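Local coordinates for protein putative O-Methyltransferase (Corynebacterium glutamicum, PDB 3DR5) that probably transfers methyl groups from S-adenosyl-L-methionine to hydroxyl groups of a substrate that is not known, at residues 185-188 and 189-193. Residues are numbered along the deposited sequence; the frame is centred on the assembly and turned at random.
Sequences DADE and YIRSI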
loop_
_atom_site.group_PDB
_atom_site.type_symbol
_atom_site.label_atom_id
_atom_site.label_comp_id
_atom_site.label_asym_id
_atom_site.label_seq_id
_atom_site.Cartn_x
_atom_site.Cartn_y
_atom_site.Cartn_z
ATOM N N ASP A 185 13.177 -13.015 14.257
ATOM C CA ASP A 185 14.468 -12.359 14.036
ATOM C C ASP A 185 14.432 -11.483 12.786
ATOM O O ASP A 185 15.043 -10.409 12.743
ATOM C CB ASP A 185 15.597 -13.386 13.905
ATOM C CG ASP A 185 16.943 -12.735 13.662
ATOM O OD1 ASP A 185 17.280 -12.472 12.489
ATOM O OD2 ASP A 185 17.661 -12.470 14.649
ATOM N N ALA A 186 13.713 -11.943 11.768
ATOM C CA ALA A 186 13.578 -11.184 10.528
ATOM C C ALA A 186 12.858 -9.863 10.857
ATOM O O ALA A 186 13.330 -8.785 10.504
ATOM C CB ALA A 186 12.769 -11.986 9.511
ATOM N N ASP A 187 11.717 -9.955 11.532
ATOM C CA ASP A 187 10.937 -8.773 11.901
ATOM C C ASP A 187 11.819 -7.807 12.704
ATOM O O ASP A 187 11.944 -6.626 12.361
ATOM C CB ASP A 187 9.712 -9.206 12.722
ATOM C CG ASP A 187 8.767 -8.052 13.026
ATOM O OD1 ASP A 187 8.094 -7.550 12.092
ATOM O OD2 ASP A 187 8.705 -7.643 14.209
ATOM N N GLU A 188 12.429 -8.312 13.773
ATOM C CA GLU A 188 13.306 -7.499 14.611
ATOM C C GLU A 188 14.453 -6.912 13.780
ATOM O O GLU A 188 14.830 -5.755 13.957
ATOM C CB GLU A 188 13.864 -8.355 15.755
ATOM C CG GLU A 188 14.924 -7.671 16.593
ATOM C CD GLU A 188 15.365 -8.527 17.760
ATOM O OE1 GLU A 188 14.481 -9.023 18.490
ATOM O OE2 GLU A 188 16.589 -8.694 17.957
ATOM N N TYR A 189 15.009 -7.714 12.875
ATOM C CA TYR A 189 16.101 -7.256 12.013
ATOM C C TYR A 189 15.605 -6.194 11.032
ATOM O O TYR A 189 16.256 -5.166 10.827
ATOM C CB TYR A 189 16.683 -8.413 11.211
ATOM C CG TYR A 189 17.777 -7.972 10.269
ATOM C CD1 TYR A 189 19.008 -7.542 10.760
ATOM C CD2 TYR A 189 17.572 -7.951 8.890
ATOM C CE1 TYR A 189 20.012 -7.108 9.905
ATOM C CE2 TYR A 189 18.570 -7.515 8.021
ATOM C CZ TYR A 189 19.786 -7.096 8.537
ATOM O OH TYR A 189 20.783 -6.676 7.692
ATOM N N ILE A 190 14.450 -6.444 10.421
ATOM C CA ILE A 190 13.879 -5.503 9.469
ATOM C C ILE A 190 13.609 -4.150 10.144
ATOM O O ILE A 190 13.866 -3.096 9.564
ATOM C CB ILE A 190 12.571 -6.074 8.850
ATOM C CG1 ILE A 190 12.920 -7.118 7.782
ATOM C CG2 ILE A 190 11.714 -4.942 8.264
ATOM C CD1 ILE A 190 11.729 -7.923 7.284
ATOM N N ARG A 191 13.093 -4.180 11.370
ATOM C CA ARG A 191 12.795 -2.946 12.090
ATOM C C ARG A 191 14.039 -2.207 12.581
ATOM O O ARG A 191 13.944 -1.106 13.118
ATOM C CB ARG A 191 11.867 -3.246 13.267
ATOM C CG ARG A 191 10.428 -3.570 12.860
ATOM C CD ARG A 191 9.706 -4.331 13.959
ATOM N NE ARG A 191 10.290 -4.028 15.258
ATOM C CZ ARG A 191 10.493 -4.927 16.214
ATOM N NH1 ARG A 191 10.162 -6.197 16.025
ATOM N NH2 ARG A 191 11.031 -4.552 17.361
ATOM N N SER A 192 15.207 -2.805 12.369
ATOM C CA SER A 192 16.461 -2.211 12.809
ATOM C C SER A 192 17.203 -1.491 11.688
ATOM O O SER A 192 18.093 -0.680 11.957
ATOM C CB SER A 192 17.382 -3.290 13.386
ATOM O OG SER A 192 18.101 -3.969 12.356
ATOM N N ILE A 193 16.852 -1.774 10.436
ATOM C CA ILE A 193 17.570 -1.157 9.338
ATOM C C ILE A 193 17.237 0.315 9.186
ATOM O O ILE A 193 16.102 0.734 9.374
ATOM C CB ILE A 193 17.385 -1.982 8.023
ATOM C CG1 ILE A 193 17.264 -1.063 6.825
ATOM C CG2 ILE A 193 16.225 -2.939 8.159
ATOM C CD1 ILE A 193 16.289 -1.569 5.788
#
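Tyr189 N, Ile190 N and Arg191 N bond back to Asp185 O, Ala186 O and Asp187 O respectively, closing the end of helix 178-190, with Arg191 just past it; the middle bond, Ile190 N to Ala186 O, measures 2.6 Å. The chain then leaves through a type I turn from Ile190 to Ile193. At this exit Tyr189 O takes two bonds besides a weak one from Ile193 N: Ser192 N at 3.0 Å and Ser192 OG at 2.7 Å, so the serine hydroxyl folds back onto the helix end.

The side-chain link is a salt bridge one turn apart: Arg191 NH1 lies 2.7 Å from Asp187 OD2. The oxygen sits at the guanidinium edge, only 8° from its plane, yet NH1 meets it from above the carboxylate, the two planes being 52° apart. Arg191 NE stays 4.1 Å from Asp187 OD2, so one nitrogen alone makes the bridge. A bend at chi3 (26°) brings the arginine chain back along the helix, with Glu188 CA over one guanidinium face, 3.7 Å from Arg191 NH1.

Asp187 OD2 also bonds Tyr11 OH of the second subunit, while OD1 pairs with Arg200. Ile190 packs on Val146 of helix 142-152 and on Val198; Tyr189 OH hydrogen-bonds Asp147 OD1 and its ring makes a cation-pi contact with Lys143. This helix end precedes strand 196-201 of the 3-2-1-4-5-7-6 sheet, the class I (Rossmann-like) methyltransferase fold. With both carboxylate oxygens engaged and two arginines close by, the buried Asp187 is probably held as an anion, joining helix end, strand and subunit interface.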